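Local coordinates for aldose-aldose oxidoreductase (Caulobacter crescentus, PDB 5A04), which transfers reducing equivalents between aldose sugars, probably oxidising one aldose and reducing another by way of a tightly held NADP(H) cofactor, at residues 23-28 with 289-294; 30-35 with 296-301; 163-168 with 215-220. All coordinates share one frame; numbering follows the deposited sequence.

Contact 1 of 3, residues 23-28 with 289-294; sequences MPRFAE and PKNQFS
Lys290 brings its chain up to the backbone of Glu28, the methylene CD lying 3.6 Å from Glu28 O. Its length suits this place, because the ammonium group travels on to salt bridges with Asp298 and Glu30. Asn291 is the N-cap of the helix that starts at Gln292. Its OD1 receives Ser294 N at 2.9 Å in a nearly straight bond (169°), although the donor stands above the carbonyl plane, and receives Phe293 N more weakly. With CG between the backbone N and carbonyl carbon (chi1 69°), the amide folds back over the first turn of the helix, where OD1 meets those backbone amides while ND2 points to Ser294 OG, and weakly to Glu28 OE1 at 3.3 Å, across a carboxylate plane nearly perpendicular to its own. This capped end belongs to helix 292-306 of the C-terminal part of the chain, and it meets the loop between helix 16-22 and strand 32-38 of the Rossmann fold. Phe293 sets its CB against Arg25 CG at 3.8 Å, while its ring, with Gln292 CG over one face, packs on Tyr17, Ile21 and Ile22 of helix 16-22. Arg25 bends at chi2 (-82°) and chi3, which lets NE and NH2 grip both oxygens of Glu28 side-on; NE to OE1 is 2.8 Å. With an alanine here that pairing is gone, and the Glu28 carboxylate would probably be freer to turn away from Asn291 ND2. Ser294 is small enough for a close approach, and its hydroxyl OG donates a hydrogen bond to Arg25 O at 2.6 Å, in the carbonyl plane and on a lone pair.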
loop_
_atom_site.group_PDB
_atom_site.type_symbol
_atom_site.label_atom_id
_atom_site.label_comp_id
_atom_site.label_asym_id
_atom_site.label_seq_id
_atom_site.Cartn_x
_atom_site.Cartn_y
_atom_site.Cartn_z
ATOM N N MET A 23 22.695 -22.763 -7.636
ATOM C CA MET A 23 23.579 -23.926 -7.711
ATOM C C MET A 23 24.104 -24.404 -6.335
ATOM O O MET A 23 24.195 -25.613 -6.117
ATOM C CB MET A 23 24.730 -23.648 -8.685
ATOM C CG MET A 23 24.277 -23.861 -10.154
ATOM S SD MET A 23 25.358 -23.088 -11.361
ATOM C CE MET A 23 26.879 -23.995 -11.122
ATOM N N PRO A 24 24.414 -23.481 -5.404
ATOM C CA PRO A 24 24.829 -23.996 -4.088
ATOM C C PRO A 24 23.731 -24.752 -3.348
ATOM O O PRO A 24 24.037 -25.540 -2.456
ATOM C CB PRO A 24 25.197 -22.725 -3.318
ATOM C CG PRO A 24 25.615 -21.766 -4.372
ATOM C CD PRO A 24 24.651 -22.030 -5.510
ATOM N N ARG A 25 22.467 -24.514 -3.700
ATOM C CA ARG A 25 21.369 -25.098 -2.942
ATOM C C ARG A 25 20.974 -26.509 -3.373
ATOM O O ARG A 25 20.049 -27.097 -2.805
ATOM C CB ARG A 25 20.157 -24.160 -2.992
ATOM C CG ARG A 25 20.463 -22.777 -2.384
ATOM C CD ARG A 25 20.364 -22.739 -0.856
ATOM N NE ARG A 25 21.409 -23.505 -0.158
ATOM C CZ ARG A 25 22.621 -23.039 0.140
ATOM N NH1 ARG A 25 22.990 -21.799 -0.209
ATOM N NH2 ARG A 25 23.470 -23.820 0.802
ATOM N N PHE A 26 21.679 -27.090 -4.343
ATOM C CA PHE A 26 21.509 -28.524 -4.549
ATOM C C PHE A 26 21.987 -29.306 -3.316
ATOM O O PHE A 26 21.604 -30.460 -3.113
ATOM C CB PHE A 26 22.242 -28.981 -5.810
ATOM C CG PHE A 26 21.510 -28.631 -7.073
ATOM C CD1 PHE A 26 20.483 -29.441 -7.536
ATOM C CD2 PHE A 26 21.830 -27.476 -7.778
ATOM C CE1 PHE A 26 19.775 -29.102 -8.709
ATOM C CE2 PHE A 26 21.132 -27.134 -8.941
ATOM C CZ PHE A 26 20.099 -27.955 -9.393
ATOM N N ALA A 27 22.800 -28.662 -2.486
ATOM C CA ALA A 27 23.326 -29.305 -1.276
ATOM C C ALA A 27 22.227 -29.879 -0.380
ATOM O O ALA A 27 22.387 -30.963 0.193
ATOM C CB ALA A 27 24.179 -28.322 -0.477
ATOM N N GLU A 28 21.116 -29.158 -0.258
ATOM C CA GLU A 28 20.031 -29.584 0.616
ATOM C C GLU A 28 18.896 -30.331 -0.093
ATOM O O GLU A 28 17.909 -30.681 0.538
ATOM C CB GLU A 28 19.454 -28.374 1.350
ATOM C CG GLU A 28 20.442 -27.645 2.254
ATOM C CD GLU A 28 21.263 -26.584 1.544
ATOM O OE1 GLU A 28 20.901 -26.180 0.422
ATOM O OE2 GLU A 28 22.279 -26.142 2.117
ATOM N N PRO A 289 10.807 -28.353 5.810
ATOM C CA PRO A 289 11.893 -29.344 5.777
ATOM C C PRO A 289 13.196 -28.808 5.187
ATOM O O PRO A 289 14.272 -29.290 5.540
ATOM C CB PRO A 289 11.325 -30.482 4.907
ATOM C CG PRO A 289 10.088 -29.973 4.297
ATOM C CD PRO A 289 9.588 -28.832 5.138
ATOM N N LYS A 290 13.111 -27.825 4.300
ATOM C CA LYS A 290 14.320 -27.279 3.702
ATOM C C LYS A 290 14.026 -25.902 3.139
ATOM O O LYS A 290 12.862 -25.490 3.061
ATOM C CB LYS A 290 14.867 -28.216 2.621
ATOM C CG LYS A 290 13.996 -28.345 1.400
ATOM C CD LYS A 290 14.557 -29.380 0.418
ATOM C CE LYS A 290 14.308 -30.811 0.874
ATOM N NZ LYS A 290 13.139 -31.441 0.170
ATOM N N ASN A 291 15.090 -25.200 2.773
ATOM C CA ASN A 291 14.992 -23.816 2.321
ATOM C C ASN A 291 14.190 -23.709 1.026
ATOM O O ASN A 291 14.031 -24.696 0.298
ATOM C CB ASN A 291 16.391 -23.230 2.129
ATOM C CG ASN A 291 17.126 -23.860 0.951
ATOM O OD1 ASN A 291 16.914 -23.471 -0.194
ATOM N ND2 ASN A 291 17.987 -24.847 1.229
ATOM N N GLN A 292 13.705 -22.505 0.734
ATOM C CA GLN A 292 12.813 -22.310 -0.414
ATOM C C GLN A 292 13.434 -22.715 -1.762
ATOM O O GLN A 292 12.712 -23.126 -2.673
ATOM C CB GLN A 292 12.353 -20.844 -0.484
ATOM C CG GLN A 292 13.483 -19.825 -0.666
ATOM C CD GLN A 292 12.984 -18.383 -0.643
ATOM O OE1 GLN A 292 11.986 -18.054 -1.293
ATOM N NE2 GLN A 292 13.668 -17.521 0.119
ATOM N N PHE A 293 14.751 -22.587 -1.903
ATOM C CA PHE A 293 15.399 -22.870 -3.185
ATOM C C PHE A 293 15.469 -24.372 -3.425
ATOM O O PHE A 293 15.041 -24.868 -4.466
ATOM C CB PHE A 293 16.798 -22.239 -3.232
ATOM C CG PHE A 293 16.795 -20.785 -2.875
ATOM C CD1 PHE A 293 16.398 -19.828 -3.799
ATOM C CD2 PHE A 293 17.151 -20.378 -1.604
ATOM C CE1 PHE A 293 16.372 -18.486 -3.451
ATOM C CE2 PHE A 293 17.132 -19.033 -1.253
ATOM C CZ PHE A 293 16.738 -18.089 -2.180
ATOM N N SER A 294 16.010 -25.098 -2.451
ATOM C CA SER A 294 16.064 -26.553 -2.540
ATOM C C SER A 294 14.670 -27.153 -2.629
ATOM O O SER A 294 14.452 -28.140 -3.337
ATOM C CB SER A 294 16.793 -27.128 -1.319
ATOM O OG SER A 294 18.062 -26.506 -1.187
#

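Contact 2 of 3, residues 30-35 with 296-301; sequences EHSRLA and QLDHLS
His31 and Asp298 come closest in the backbone, CA to CA 5.5 Å, where strand 32-35 and helix 296-301 cross almost at right angles (98°) with their axes 8.8 Å apart. Asp298 carries the contact. Its carboxylate reaches across to the turn that leads into the strand and collects consecutive amides: OD2 takes Glu30 N on its syn lone pair, 2.7 Å and straight, and OD1 takes His31 N at 2.9 Å from above the carboxylate plane. OD1 has a second donor in Ser32 OG, 2.8 Å away on the anti lone pair. These three donors, with the ammonium of Lys290 also on OD2, hold the carboxylate against rotation, and aspartate fits because both oxygens are needed on a short, stiff stem. Ser32, with OG swung anti to its carbonyl carbon (chi1 -46°), faces the helix, and the hydroxyls of Ser32 and Ser301 lie 2.8 Å apart, OG to OG, close enough for a hydrogen bond; two small polar residues let strand and helix draw together here. Ser301 also lays its CB against His31 O at 3.2 Å. The carboxylates of Glu30 and Asp298 are like charges, OE1 to OD2 4.5 Å, a closeness that the same Lys290, bound to both, is likely to make tolerable. Around this polar core, Leu297 and Leu300 face the Rossmann sheet, touching Tyr78 on strand 76-79, and Tyr9 and Ile76, respectively. A late helix of the C-terminal alpha/beta part thus packs against the parallel sheet of the NAD-binding Rossmann fold, as expected of the two-part Gfo/Idh/MocA oxidoreductases.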
loop_
_atom_site.group_PDB
_atom_site.type_symbol
_atom_site.label_atom_id
_atom_site.label_comp_id
_atom_site.label_asym_id
_atom_site.label_seq_id
_atom_site.Cartn_x
_atom_site.Cartn_y
_atom_site.Cartn_z
ATOM N N GLU A 30 16.835 -33.414 -1.854
ATOM C CA GLU A 30 16.704 -34.850 -1.641
ATOM C C GLU A 30 16.377 -35.613 -2.909
ATOM O O GLU A 30 16.542 -36.831 -2.955
ATOM C CB GLU A 30 15.618 -35.145 -0.614
ATOM C CG GLU A 30 15.901 -34.600 0.755
ATOM C CD GLU A 30 14.716 -34.777 1.673
ATOM O OE1 GLU A 30 13.664 -34.162 1.403
ATOM O OE2 GLU A 30 14.835 -35.544 2.653
ATOM N N HIS A 31 15.896 -34.907 -3.932
ATOM C CA HIS A 31 15.441 -35.576 -5.151
ATOM C C HIS A 31 15.972 -34.928 -6.413
ATOM O O HIS A 31 15.475 -35.201 -7.509
ATOM C CB HIS A 31 13.913 -35.609 -5.191
ATOM C CG HIS A 31 13.317 -36.384 -4.063
ATOM N ND1 HIS A 31 13.452 -37.752 -3.953
ATOM C CD2 HIS A 31 12.622 -35.982 -2.974
ATOM C CE1 HIS A 31 12.853 -38.161 -2.848
ATOM N NE2 HIS A 31 12.342 -37.107 -2.238
ATOM N N SER A 32 16.988 -34.086 -6.251
ATOM C CA SER A 32 17.571 -33.337 -7.358
ATOM C C SER A 32 19.079 -33.322 -7.261
ATOM O O SER A 32 19.626 -33.261 -6.167
ATOM C CB SER A 32 17.051 -31.894 -7.366
ATOM O OG SER A 32 15.648 -31.892 -7.182
ATOM N N ARG A 33 19.749 -33.357 -8.405
ATOM C CA ARG A 33 21.197 -33.196 -8.432
ATOM C C ARG A 33 21.607 -32.355 -9.626
ATOM O O ARG A 33 20.924 -32.322 -10.652
ATOM C CB ARG A 33 21.905 -34.558 -8.473
ATOM C CG ARG A 33 21.625 -35.370 -9.744
ATOM C CD ARG A 33 22.401 -36.692 -9.746
ATOM N NE ARG A 33 23.838 -36.464 -9.642
ATOM C CZ ARG A 33 24.647 -36.268 -10.680
ATOM N NH1 ARG A 33 24.164 -36.273 -11.918
ATOM N NH2 ARG A 33 25.947 -36.066 -10.483
ATOM N N LEU A 34 22.725 -31.662 -9.481
ATOM C CA LEU A 34 23.285 -30.891 -10.572
ATOM C C LEU A 34 24.003 -31.840 -11.540
ATOM O O LEU A 34 24.937 -32.536 -11.147
ATOM C CB LEU A 34 24.236 -29.832 -10.011
ATOM C CG LEU A 34 24.920 -28.959 -11.055
ATOM C CD1 LEU A 34 23.860 -28.227 -11.869
ATOM C CD2 LEU A 34 25.873 -27.985 -10.373
ATOM N N ALA A 35 23.565 -31.871 -12.797
ATOM C CA ALA A 35 24.072 -32.857 -13.753
ATOM C C ALA A 35 24.803 -32.234 -14.939
ATOM O O ALA A 35 25.670 -32.869 -15.546
ATOM C CB ALA A 35 22.927 -33.738 -14.251
ATOM N N GLN A 296 12.071 -25.699 -3.988
ATOM C CA GLN A 296 11.558 -25.418 -5.333
ATOM C C GLN A 296 12.107 -26.456 -6.315
ATOM O O GLN A 296 11.359 -27.038 -7.107
ATOM C CB GLN A 296 11.940 -23.994 -5.770
ATOM C CG GLN A 296 11.490 -23.658 -7.199
ATOM C CD GLN A 296 12.178 -22.423 -7.737
ATOM O OE1 GLN A 296 11.827 -21.308 -7.376
ATOM N NE2 GLN A 296 13.156 -22.616 -8.615
ATOM N N LEU A 297 13.410 -26.715 -6.222
ATOM C CA LEU A 297 14.069 -27.686 -7.099
ATOM C C LEU A 297 13.466 -29.072 -6.908
ATOM O O LEU A 297 13.140 -29.758 -7.884
ATOM C CB LEU A 297 15.584 -27.714 -6.837
ATOM C CG LEU A 297 16.367 -26.441 -7.180
ATOM C CD1 LEU A 297 17.755 -26.440 -6.554
ATOM C CD2 LEU A 297 16.478 -26.277 -8.689
ATOM N N ASP A 298 13.309 -29.484 -5.652
ATOM C CA ASP A 298 12.772 -30.807 -5.371
ATOM C C ASP A 298 11.307 -30.938 -5.770
ATOM O O ASP A 298 10.864 -32.031 -6.103
ATOM C CB ASP A 298 12.929 -31.160 -3.890
ATOM C CG ASP A 298 14.283 -31.800 -3.571
ATOM O OD1 ASP A 298 15.037 -32.190 -4.496
ATOM O OD2 ASP A 298 14.593 -31.918 -2.368
ATOM N N HIS A 299 10.558 -29.837 -5.752
ATOM C CA HIS A 299 9.146 -29.925 -6.116
ATOM C C HIS A 299 8.979 -30.438 -7.544
ATOM O O HIS A 299 8.167 -31.324 -7.789
ATOM C CB HIS A 299 8.437 -28.571 -5.976
ATOM C CG HIS A 299 6.965 -28.637 -6.248
ATOM N ND1 HIS A 299 6.087 -29.317 -5.430
ATOM C CD2 HIS A 299 6.215 -28.104 -7.244
ATOM C CE1 HIS A 299 4.859 -29.196 -5.908
ATOM N NE2 HIS A 299 4.911 -28.470 -7.011
ATOM N N LEU A 300 9.744 -29.883 -8.481
ATOM C CA LEU A 300 9.606 -30.303 -9.872
ATOM C C LEU A 300 10.007 -31.768 -10.003
ATOM O O LEU A 300 9.302 -32.561 -10.622
ATOM C CB LEU A 300 10.448 -29.427 -10.805
ATOM C CG LEU A 300 10.389 -29.815 -12.290
ATOM C CD1 LEU A 300 8.944 -29.941 -12.763
ATOM C CD2 LEU A 300 11.150 -28.785 -13.122
ATOM N N SER A 301 11.128 -32.122 -9.386
ATOM C CA SER A 301 11.604 -33.505 -9.407
ATOM C C SER A 301 10.558 -34.475 -8.859
ATOM O O SER A 301 10.286 -35.526 -9.459
ATOM C CB SER A 301 12.899 -33.629 -8.602
ATOM O OG SER A 301 13.922 -32.859 -9.200
#

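Contact 3 of 3, residues 163-168 with 215-220. With SO4 (sulfate ion), chain J.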
loop_
_atom_site.group_PDB
_atom_site.type_symbol
_atom_site.label_atom_id
_atom_site.label_comp_id
_atom_site.label_asym_id
_atom_site.label_seq_id
_atom_site.Cartn_x
_atom_site.Cartn_y
_atom_site.Cartn_z
ATOM N N PHE A 163 13.355 -2.366 -5.869
ATOM C CA PHE A 163 14.712 -2.127 -5.394
ATOM C C PHE A 163 15.316 -1.010 -6.225
ATOM O O PHE A 163 14.832 -0.693 -7.306
ATOM C CB PHE A 163 15.578 -3.396 -5.434
ATOM C CG PHE A 163 15.919 -3.887 -6.822
ATOM C CD1 PHE A 163 15.036 -4.691 -7.529
ATOM C CD2 PHE A 163 17.152 -3.584 -7.392
ATOM C CE1 PHE A 163 15.368 -5.159 -8.795
ATOM C CE2 PHE A 163 17.488 -4.044 -8.663
ATOM C CZ PHE A 163 16.594 -4.833 -9.357
ATOM N N THR A 164 16.355 -0.386 -5.694
ATOM C CA THR A 164 16.995 0.711 -6.392
ATOM C C THR A 164 17.985 0.147 -7.383
ATOM O O THR A 164 19.115 -0.171 -7.026
ATOM C CB THR A 164 17.702 1.652 -5.402
ATOM O OG1 THR A 164 18.468 0.866 -4.481
ATOM C CG2 THR A 164 16.677 2.430 -4.615
ATOM N N ILE A 165 17.557 -0.000 -8.634
ATOM C CA ILE A 165 18.396 -0.644 -9.633
ATOM C C ILE A 165 19.574 0.272 -10.001
ATOM O O ILE A 165 19.474 1.493 -9.898
ATOM C CB ILE A 165 17.558 -1.030 -10.881
ATOM C CG1 ILE A 165 18.305 -2.064 -11.738
ATOM C CG2 ILE A 165 17.119 0.209 -11.658
ATOM C CD1 ILE A 165 17.408 -2.737 -12.782
ATOM N N GLY A 166 20.698 -0.322 -10.398
ATOM C CA GLY A 166 21.919 0.447 -10.592
ATOM C C GLY A 166 22.356 0.696 -12.026
ATOM O O GLY A 166 21.913 1.653 -12.669
ATOM N N ASP A 167 23.234 -0.173 -12.524
ATOM C CA ASP A 167 23.893 0.012 -13.821
ATOM C C ASP A 167 22.904 0.143 -14.982
ATOM O O ASP A 167 22.214 -0.813 -15.307
ATOM C CB ASP A 167 24.835 -1.174 -14.074
ATOM C CG ASP A 167 25.695 -1.007 -15.322
ATOM O OD1 ASP A 167 25.482 -0.060 -16.107
ATOM O OD2 ASP A 167 26.600 -1.844 -15.512
ATOM N N PRO A 168 22.873 1.313 -15.646
ATOM C CA PRO A 168 21.934 1.538 -16.748
ATOM C C PRO A 168 22.135 0.592 -17.942
ATOM O O PRO A 168 21.221 0.440 -18.750
ATOM C CB PRO A 168 22.217 2.990 -17.165
ATOM C CG PRO A 168 22.884 3.610 -15.994
ATOM C CD PRO A 168 23.684 2.510 -15.361
ATOM N N ASP A 215 16.346 10.180 -16.414
ATOM C CA ASP A 215 17.208 9.260 -15.685
ATOM C C ASP A 215 17.862 8.309 -16.683
ATOM O O ASP A 215 17.177 7.700 -17.507
ATOM C CB ASP A 215 16.390 8.497 -14.633
ATOM C CG ASP A 215 17.250 7.755 -13.624
ATOM O OD1 ASP A 215 18.179 7.019 -14.020
ATOM O OD2 ASP A 215 16.956 7.886 -12.413
ATOM N N PRO A 216 19.198 8.191 -16.638
ATOM C CA PRO A 216 19.904 7.326 -17.588
ATOM C C PRO A 216 19.485 5.855 -17.501
ATOM O O PRO A 216 19.744 5.091 -18.424
ATOM C CB PRO A 216 21.383 7.495 -17.200
ATOM C CG PRO A 216 21.396 8.261 -15.932
ATOM C CD PRO A 216 20.117 9.000 -15.822
ATOM N N ARG A 217 18.849 5.465 -16.403
ATOM C CA ARG A 217 18.402 4.081 -16.252
ATOM C C ARG A 217 17.135 3.783 -17.056
ATOM O O ARG A 217 16.858 2.628 -17.381
ATOM C CB ARG A 217 18.124 3.767 -14.782
ATOM C CG ARG A 217 19.345 3.734 -13.895
ATOM C CD ARG A 217 18.924 3.560 -12.431
ATOM N NE ARG A 217 18.261 4.753 -11.910
ATOM C CZ ARG A 217 17.654 4.834 -10.725
ATOM N NH1 ARG A 217 17.614 3.786 -9.907
ATOM N NH2 ARG A 217 17.081 5.978 -10.351
ATOM N N PHE A 218 16.352 4.819 -17.343
ATOM C CA PHE A 218 14.960 4.591 -17.728
ATOM C C PHE A 218 14.597 5.168 -19.101
ATOM O O PHE A 218 13.527 5.740 -19.275
ATOM C CB PHE A 218 14.030 5.165 -16.650
ATOM C CG PHE A 218 14.255 4.581 -15.268
ATOM C CD1 PHE A 218 14.245 3.211 -15.063
ATOM C CD2 PHE A 218 14.479 5.415 -14.178
ATOM C CE1 PHE A 218 14.454 2.673 -13.789
ATOM C CE2 PHE A 218 14.696 4.895 -12.909
ATOM C CZ PHE A 218 14.679 3.524 -12.707
ATOM N N GLY A 219 15.488 5.001 -20.072
ATOM C CA GLY A 219 15.201 5.420 -21.429
ATOM C C GLY A 219 14.251 4.459 -22.124
ATOM O O GLY A 219 13.555 4.840 -23.071
ATOM N N GLU A 220 14.214 3.207 -21.670
ATOM C CA GLU A 220 13.470 2.184 -22.408
ATOM C C GLU A 220 12.343 1.507 -21.631
ATOM O O GLU A 220 11.333 1.131 -22.219
ATOM C CB GLU A 220 14.423 1.101 -22.923
ATOM C CG GLU A 220 15.509 1.651 -23.822
ATOM C CD GLU A 220 16.166 0.589 -24.669
ATOM O OE1 GLU A 220 15.787 -0.599 -24.559
ATOM O OE2 GLU A 220 17.063 0.954 -25.450
HETATM S S SO4 J . 22.809 -3.229 -9.772
HETATM O O1 SO4 J . 21.462 -3.123 -10.335
HETATM O O2 SO4 J . 22.853 -2.480 -8.511
HETATM O O3 SO4 J . 23.110 -4.636 -9.517
HETATM O O4 SO4 J . 23.801 -2.671 -10.701
#
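Arg217 and Ile165 slide past each other in opposite directions, Arg217 CD lying 3.9 Å from Ile165 CG2. A bend at chi3 (-70°) turns the guanidinium so that NH1 donates to Ile165 O at 3.0 Å, within the carbonyl plane. NE and NH2 meanwhile hold Asp215 side-on in a salt bridge, NH2 to OD2 2.8 Å. Arginine suits the place, because its long, flat cation offers N-H groups to the loop carbonyl and the carboxylate at once. Phe218 offers CE2 over one guanidinium face, 3.4 Å above the plane and toward its rim, while its CE1 packs at 4.2 Å against Ile165 CG2. Asp215 OD1 also accepts Arg217 N at 2.9 Å, an Asx turn built over a type I beta turn from Asp215 to Phe218. That turn lies between strands 204-210 and 224-230, and its partner loop follows strand 156-162 of the same sheet, starting at Phe163, which contacts the bound glucose. Pro168, rigid and apolar, crosses Arg217 obliquely and lays its CB on Pro216 O at 3.5 Å. A sulfate, probably from the crystallisation liquor, accepts Gly166 N at O1, 2.9 Å, and Asp167 N at O4.

How the contacts relate
Contacts 1 and 2 are neighbours, their centres about 9 Å apart, and both use helix 292-306. Along the chain their segments alternate: 23-28 and 30-35 come early, leading into the second strand of the Rossmann fold, whereas 289-294 and 296-301 come late, so the C-terminal part returns to cover that fold. Lys290 of contact 1 links them through its two acidic partners in contact 2. Contact 3 lies wholly within the C-terminal alpha/beta region, between those early and late segments in sequence, its centre about 32 Å from that of contact 1 and about 35 Å from that of contact 2. The first two thus join the two parts of the protein, whereas the third ties loops of the sheet beside the glucose pocket.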